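Local coordinates for protein Exo-1,5-alpha-L-arabinofuranobiosidase (Gibberella zeae, PDB 2YDT) that probably hydrolyses arabinan as an exo-acting glycosidase, releasing 1,5-alpha-L-arabinobiose from chain ends, at residues Gln87-Glu92 with Glu156-Thr161; Lys165-Tyr170 with Leu183-Thr188. All blocks are in the same frame, centred on the assembly; numbering follows the deposited sequence.

Contact 1: residues Gln87-Glu92 with Glu156-Thr161; sequences QPQLYE and EPFLMT. With EDG (1,4-dideoxy-1,4-imino-L-arabinitol), chain B; AHR (alpha-L-arabinofuranose), chain C; SO4 (sulfate ion), chain H.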
loop_
_atom_site.group_PDB
_atom_site.type_symbol
_atom_site.label_atom_id
_atom_site.label_comp_id
_atom_site.label_asym_id
_atom_site.label_seq_id
_atom_site.Cartn_x
_atom_site.Cartn_y
_atom_site.Cartn_z
ATOM N N GLN A 87 6.683 -0.867 6.134
ATOM C CA GLN A 87 5.744 -1.235 5.061
ATOM C C GLN A 87 4.700 -2.287 5.414
ATOM O O GLN A 87 4.493 -3.232 4.661
ATOM C CB GLN A 87 6.552 -1.618 3.810
ATOM C CG GLN A 87 7.455 -0.460 3.327
ATOM C CD GLN A 87 8.885 -0.830 2.998
ATOM O OE1 GLN A 87 9.209 -1.999 2.757
ATOM N NE2 GLN A 87 9.761 0.171 2.964
ATOM N N PRO A 88 3.966 -2.056 6.522
ATOM C CA PRO A 88 2.870 -2.919 6.883
ATOM C C PRO A 88 1.736 -2.859 5.870
ATOM O O PRO A 88 1.545 -1.841 5.193
ATOM C CB PRO A 88 2.418 -2.369 8.243
ATOM C CG PRO A 88 2.702 -0.896 8.109
ATOM C CD PRO A 88 4.019 -0.853 7.347
ATOM N N GLN A 89 1.012 -3.965 5.747
ATOM C CA GLN A 89 -0.164 -4.050 4.828
ATOM C C GLN A 89 -1.171 -4.996 5.461
ATOM O O GLN A 89 -0.861 -6.141 5.767
ATOM C CB GLN A 89 0.260 -4.482 3.419
ATOM C CG GLN A 89 -0.905 -4.655 2.442
ATOM C CD GLN A 89 -1.510 -3.333 2.057
ATOM O OE1 GLN A 89 -2.764 -3.210 2.005
ATOM N NE2 GLN A 89 -0.701 -2.367 1.801
ATOM N N LEU A 90 -2.392 -4.518 5.676
ATOM C CA LEU A 90 -3.464 -5.337 6.236
ATOM C C LEU A 90 -4.358 -5.851 5.122
ATOM O O LEU A 90 -4.637 -5.137 4.130
ATOM C CB LEU A 90 -4.313 -4.507 7.218
ATOM C CG LEU A 90 -3.583 -4.055 8.495
ATOM C CD1 LEU A 90 -4.425 -3.003 9.246
ATOM C CD2 LEU A 90 -3.349 -5.315 9.382
ATOM N N TYR A 91 -4.910 -7.047 5.315
ATOM C CA TYR A 91 -5.708 -7.706 4.273
ATOM C C TYR A 91 -6.613 -8.737 4.952
ATOM O O TYR A 91 -6.186 -9.455 5.855
ATOM C CB TYR A 91 -4.780 -8.433 3.298
ATOM C CG TYR A 91 -5.496 -9.164 2.195
ATOM C CD1 TYR A 91 -6.084 -8.450 1.171
ATOM C CD2 TYR A 91 -5.607 -10.548 2.201
ATOM C CE1 TYR A 91 -6.796 -9.066 0.171
ATOM C CE2 TYR A 91 -6.287 -11.193 1.172
ATOM C CZ TYR A 91 -6.885 -10.458 0.175
ATOM O OH TYR A 91 -7.609 -11.073 -0.847
ATOM N N GLU A 92 -7.849 -8.838 4.518
ATOM C CA GLU A 92 -8.750 -9.869 5.044
ATOM C C GLU A 92 -8.938 -10.968 4.009
ATOM O O GLU A 92 -9.324 -10.691 2.857
ATOM C CB GLU A 92 -10.109 -9.238 5.388
ATOM C CG GLU A 92 -11.127 -10.215 6.003
ATOM C CD GLU A 92 -12.536 -9.621 6.098
ATOM O OE1 GLU A 92 -13.116 -9.232 5.044
ATOM O OE2 GLU A 92 -13.070 -9.565 7.215
ATOM N N GLU A 156 7.783 -3.438 0.595
ATOM C CA GLU A 156 6.449 -2.942 0.178
ATOM C C GLU A 156 5.450 -3.997 -0.292
ATOM O O GLU A 156 4.935 -3.911 -1.437
ATOM C CB GLU A 156 6.597 -1.821 -0.891
ATOM C CG GLU A 156 7.308 -0.570 -0.312
ATOM C CD GLU A 156 8.227 0.212 -1.261
ATOM O OE1 GLU A 156 8.451 -0.193 -2.413
ATOM O OE2 GLU A 156 8.719 1.275 -0.792
ATOM N N PRO A 157 5.126 -4.967 0.577
ATOM C CA PRO A 157 4.134 -5.983 0.184
ATOM C C PRO A 157 2.730 -5.464 -0.067
ATOM O O PRO A 157 2.231 -4.581 0.645
ATOM C CB PRO A 157 4.119 -6.961 1.361
ATOM C CG PRO A 157 4.521 -6.077 2.552
ATOM C CD PRO A 157 5.565 -5.134 1.977
ATOM N N PHE A 158 2.051 -6.087 -1.020
ATOM C CA PHE A 158 0.636 -5.837 -1.283
ATOM C C PHE A 158 -0.030 -7.195 -1.588
ATOM O O PHE A 158 0.463 -7.968 -2.407
ATOM C CB PHE A 158 0.402 -4.853 -2.446
ATOM C CG PHE A 158 -1.049 -4.477 -2.623
ATOM C CD1 PHE A 158 -1.593 -3.450 -1.907
ATOM C CD2 PHE A 158 -1.876 -5.192 -3.498
ATOM C CE1 PHE A 158 -2.910 -3.133 -2.016
ATOM C CE2 PHE A 158 -3.198 -4.895 -3.624
ATOM C CZ PHE A 158 -3.741 -3.867 -2.876
ATOM N N LEU A 159 -1.145 -7.476 -0.916
ATOM C CA LEU A 159 -1.830 -8.786 -1.019
ATOM C C LEU A 159 -3.146 -8.708 -1.771
ATOM O O LEU A 159 -3.940 -7.805 -1.563
ATOM C CB LEU A 159 -2.113 -9.345 0.390
ATOM C CG LEU A 159 -0.884 -9.794 1.180
ATOM C CD1 LEU A 159 -1.232 -9.825 2.708
ATOM C CD2 LEU A 159 -0.360 -11.134 0.713
ATOM N N MET A 160 -3.402 -9.714 -2.610
ATOM C CA MET A 160 -4.674 -9.816 -3.322
ATOM C C MET A 160 -4.927 -11.275 -3.741
ATOM O O MET A 160 -4.030 -11.967 -4.207
ATOM C CB MET A 160 -4.634 -8.945 -4.583
ATOM C CG MET A 160 -5.989 -8.814 -5.267
ATOM S SD MET A 160 -5.912 -7.943 -6.864
ATOM C CE MET A 160 -5.152 -9.198 -7.854
ATOM N N THR A 161 -6.170 -11.722 -3.607
ATOM C CA THR A 161 -6.574 -13.048 -4.059
ATOM C C THR A 161 -6.869 -13.035 -5.555
ATOM O O THR A 161 -7.411 -12.048 -6.077
ATOM C CB THR A 161 -7.776 -13.538 -3.260
ATOM O OG1 THR A 161 -7.393 -13.774 -1.887
ATOM C CG2 THR A 161 -8.351 -14.874 -3.817
HETATM O "O2'" EDG B . 9.868 1.180 -4.164
HETATM C "C2'" EDG B . 10.872 2.107 -3.662
HETATM C "C1'" EDG B . 10.192 3.344 -3.109
HETATM N "N4'" EDG B . 10.442 3.306 -1.662
HETATM C "C3'" EDG B . 11.718 1.525 -2.522
HETATM O "O3'" EDG B . 13.074 1.197 -2.899
HETATM C "C4'" EDG B . 11.723 2.640 -1.460
HETATM C "C5'" EDG B . 11.937 2.188 -0.041
HETATM O "O5'" EDG B . 12.183 3.349 0.738
HETATM O O5 AHR C . 8.819 2.730 4.280
HETATM C C5 AHR C . 10.018 3.387 4.723
HETATM C C4 AHR C . 10.871 3.835 3.562
HETATM O O4 AHR C . 11.347 2.755 2.784
HETATM C C3 AHR C . 12.180 4.516 4.003
HETATM O O3 AHR C . 12.009 5.905 4.383
HETATM C C2 AHR C . 13.004 4.427 2.742
HETATM O O2 AHR C . 14.426 4.398 2.937
HETATM C C1 AHR C . 12.516 3.150 2.113
HETATM S S SO4 H . -9.428 -9.114 -2.623
HETATM O O1 SO4 H . -8.303 -9.965 -2.893
HETATM O O2 SO4 H . -8.955 -7.706 -2.463
HETATM O O3 SO4 H . -10.400 -9.230 -3.700
HETATM O O4 SO4 H . -10.120 -9.515 -1.410
HETATM O O HOH W 1 3.408 -2.544 2.094
#
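Gln87 and Glu156 meet where the innermost strands of two successive propeller blades reach the substrate pocket. The strands run nearly parallel, 8° apart, but with axes 6.3 Å apart at their closest they are joined by side chains and water. From CB, which faces the backbone N and CA of Glu156, the Gln87 chain turns with CG anti to the carbonyl carbon (chi1 -59°), and CG lies 3.6 Å from Glu156 CG. A bend at chi2 (133°) brings CD beside Glu156 CG and N. OE1 accepts a bent hydrogen bond from Glu156 N at 3.0 Å, the donor standing above the carbonyl plane, while NE2 donates to O5 of the arabinofuranose at 3.0 Å. A water donating to Gln87 O and Pro157 O bridges the backbones. Farther along, Leu159 CB sits over one face of the Tyr91 ring, 4.2 Å from its centroid, and Thr161 OG1 donates to Tyr91 OH at 2.9 Å. Glutamine suits its place because one group both accepts and donates, linking a sugar to the neighbouring blade. Glu156 OE1 accepts from O2' of the iminosugar at 2.6 Å, and OE2 lies 2.8 Å from its N4', so Gln87 and Glu156 put neighbouring polar groups on the two ligands.

Contact 2: residues Lys165-Tyr170 with Leu183-Thr188; sequences KLILYY and LVHQTT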
loop_
_atom_site.group_PDB
_atom_site.type_symbol
_atom_site.label_atom_id
_atom_site.label_comp_id
_atom_site.label_asym_id
_atom_site.label_seq_id
_atom_site.Cartn_x
_atom_site.Cartn_y
_atom_site.Cartn_z
ATOM N N LYS A 165 -5.488 -18.700 -5.732
ATOM C CA LYS A 165 -4.184 -18.269 -5.213
ATOM C C LYS A 165 -4.273 -16.968 -4.436
ATOM O O LYS A 165 -5.096 -16.103 -4.739
ATOM C CB LYS A 165 -3.174 -18.053 -6.327
ATOM C CG LYS A 165 -2.852 -19.275 -7.163
ATOM C CD LYS A 165 -1.952 -18.924 -8.293
ATOM C CE LYS A 165 -1.893 -20.035 -9.316
ATOM N NZ LYS A 165 -0.940 -19.769 -10.410
ATOM N N LEU A 166 -3.385 -16.824 -3.478
ATOM C CA LEU A 166 -3.132 -15.508 -2.850
ATOM C C LEU A 166 -1.815 -14.980 -3.453
ATOM O O LEU A 166 -0.800 -15.673 -3.476
ATOM C CB LEU A 166 -3.035 -15.627 -1.334
ATOM C CG LEU A 166 -2.664 -14.367 -0.540
ATOM C CD1 LEU A 166 -3.795 -13.336 -0.608
ATOM C CD2 LEU A 166 -2.292 -14.718 0.922
ATOM N N ILE A 167 -1.857 -13.756 -3.969
ATOM C CA ILE A 167 -0.687 -13.124 -4.587
ATOM C C ILE A 167 -0.132 -12.046 -3.662
ATOM O O ILE A 167 -0.888 -11.240 -3.124
ATOM C CB ILE A 167 -1.029 -12.470 -5.958
ATOM C CG1 ILE A 167 -1.810 -13.453 -6.845
ATOM C CG2 ILE A 167 0.240 -11.971 -6.660
ATOM C CD1 ILE A 167 -2.307 -12.863 -8.107
ATOM N N LEU A 168 1.183 -12.045 -3.492
ATOM C CA LEU A 168 1.892 -11.022 -2.738
ATOM C C LEU A 168 2.841 -10.350 -3.694
ATOM O O LEU A 168 3.807 -10.944 -4.163
ATOM C CB LEU A 168 2.604 -11.609 -1.517
ATOM C CG LEU A 168 3.057 -10.609 -0.463
ATOM C CD1 LEU A 168 3.266 -11.283 0.900
ATOM C CD2 LEU A 168 4.340 -9.902 -0.913
ATOM N N TYR A 169 2.523 -9.083 -3.987
ATOM C CA TYR A 169 3.290 -8.208 -4.873
ATOM C C TYR A 169 4.243 -7.383 -4.052
ATOM O O TYR A 169 3.899 -6.925 -2.962
ATOM C CB TYR A 169 2.350 -7.233 -5.576
ATOM C CG TYR A 169 1.291 -7.848 -6.459
ATOM C CD1 TYR A 169 1.527 -8.071 -7.819
ATOM C CD2 TYR A 169 0.038 -8.118 -5.976
ATOM C CE1 TYR A 169 0.547 -8.619 -8.643
ATOM C CE2 TYR A 169 -0.934 -8.682 -6.792
ATOM C CZ TYR A 169 -0.674 -8.902 -8.111
ATOM O OH TYR A 169 -1.680 -9.435 -8.909
ATOM N N TYR A 170 5.475 -7.194 -4.544
ATOM C CA TYR A 170 6.414 -6.356 -3.849
ATOM C C TYR A 170 7.492 -5.759 -4.766
ATOM O O TYR A 170 7.464 -5.992 -5.992
ATOM C CB TYR A 170 7.023 -7.142 -2.676
ATOM C CG TYR A 170 7.768 -8.428 -3.021
ATOM C CD1 TYR A 170 9.160 -8.457 -3.093
ATOM C CD2 TYR A 170 7.083 -9.631 -3.199
ATOM C CE1 TYR A 170 9.854 -9.624 -3.302
ATOM C CE2 TYR A 170 7.783 -10.820 -3.444
ATOM C CZ TYR A 170 9.169 -10.800 -3.499
ATOM O OH TYR A 170 9.892 -11.979 -3.725
ATOM N N LEU A 183 9.738 -4.925 -10.016
ATOM C CA LEU A 183 8.497 -5.276 -9.330
ATOM C C LEU A 183 8.194 -6.735 -9.628
ATOM O O LEU A 183 8.309 -7.179 -10.778
ATOM C CB LEU A 183 7.338 -4.381 -9.800
ATOM C CG LEU A 183 7.489 -2.945 -9.351
ATOM C CD1 LEU A 183 6.473 -2.044 -10.021
ATOM C CD2 LEU A 183 7.327 -2.863 -7.805
ATOM N N VAL A 184 7.853 -7.481 -8.580
ATOM C CA VAL A 184 7.703 -8.933 -8.644
ATOM C C VAL A 184 6.589 -9.406 -7.758
ATOM O O VAL A 184 6.072 -8.645 -6.939
ATOM C CB VAL A 184 8.986 -9.674 -8.201
ATOM C CG1 VAL A 184 10.239 -9.210 -8.944
ATOM C CG2 VAL A 184 9.239 -9.524 -6.692
ATOM N N HIS A 185 6.208 -10.683 -7.900
ATOM C CA HIS A 185 5.249 -11.302 -6.977
ATOM C C HIS A 185 5.605 -12.746 -6.706
ATOM O O HIS A 185 6.376 -13.377 -7.446
ATOM C CB HIS A 185 3.803 -11.189 -7.451
ATOM C CG HIS A 185 3.420 -12.126 -8.555
ATOM N ND1 HIS A 185 3.338 -11.737 -9.879
ATOM C CD2 HIS A 185 3.035 -13.428 -8.521
ATOM C CE1 HIS A 185 2.954 -12.774 -10.614
ATOM N NE2 HIS A 185 2.784 -13.821 -9.817
ATOM N N GLN A 186 5.028 -13.262 -5.618
ATOM C CA GLN A 186 4.992 -14.687 -5.365
ATOM C C GLN A 186 3.564 -15.054 -5.007
ATOM O O GLN A 186 2.792 -14.213 -4.531
ATOM C CB GLN A 186 5.957 -15.085 -4.244
ATOM C CG GLN A 186 7.437 -14.930 -4.630
ATOM C CD GLN A 186 8.378 -15.197 -3.488
ATOM O OE1 GLN A 186 8.946 -14.284 -2.892
ATOM N NE2 GLN A 186 8.541 -16.481 -3.153
ATOM N N THR A 187 3.206 -16.326 -5.222
ATOM C CA THR A 187 1.876 -16.787 -4.875
ATOM C C THR A 187 1.908 -17.921 -3.834
ATOM O O THR A 187 2.935 -18.572 -3.630
ATOM C CB THR A 187 1.098 -17.296 -6.132
ATOM O OG1 THR A 187 1.679 -18.530 -6.633
ATOM C CG2 THR A 187 1.048 -16.254 -7.239
ATOM N N THR A 188 0.767 -18.131 -3.193
ATOM C CA THR A 188 0.630 -19.230 -2.244
ATOM C C THR A 188 -0.792 -19.800 -2.284
ATOM O O THR A 188 -1.754 -19.081 -2.590
ATOM C CB THR A 188 0.982 -18.800 -0.824
ATOM O OG1 THR A 188 1.022 -19.948 0.032
ATOM C CG2 THR A 188 -0.015 -17.789 -0.270
HETATM O O HOH W 2 1.802 -19.589 -9.067
#
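A beta hairpin forms the middle of one four-stranded blade of the six-bladed beta-propeller, its two arms being 165-170 and 183-188. Six backbone hydrogen bonds lace the antiparallel strands together through Leu166-Thr188, Leu168-Gln186 and Tyr170-Val184; the central Leu168 N to Gln186 O bond is 2.9 Å long and almost straight (175°). Between these rungs, Ile167-Thr187 and Tyr169-His185 are non-hydrogen-bonded pairs. They share a face, where the CG2 branch of Ile167 lies against the imidazole, 3.7 Å from His185 CD2. The polar ends on this face find partners beyond the hairpin: His185 ND1 bonds Asp200 of the blade's outermost strand, and Tyr169 OH bonds the carbonyl of Pro253. At the partly exposed end, a water lies 3.1 Å from Lys165 NZ, which also bonds Gln254, and 2.7 Å from Thr187 OG1. Leucines on the other face suit a buried position: Leu168 lies against Val139 of the preceding blade. Beside it, Tyr170 has CG between its backbone N and carbonyl carbon (chi1 59°), swinging the ring across the neighbouring strand. Val184 CG2 presses on the ring face in a CH-pi contact, 3.5 Å from the centroid. Beyond that methyl, at the ring edge, Tyr170 OH, which also bonds Arg174, donates to Gln186 OE1 at 2.6 Å.

Contacts 1 and 2 lie about 10 Å apart between centres and share a blade: 156-161 is part of its innermost strand, and 165-170 follows directly as the second. Probable backbone hydrogen bonds join them, Phe158 N to Tyr169 O at 2.8 Å and Met160 O to Ile167 N at 2.8 Å. Contact 1 sets one blade against the next, whereas contact 2 holds strands together within a blade. Only contact 1 touches the ligands directly. In contact 2 the side chain of Leu183 is about 6 Å from the bound iminosugar. Its strands nevertheless lead inward: Ser171, just beyond Tyr170, bonds Glu156 OE1, and Gln181, shortly before Leu183, bonds the iminosugar.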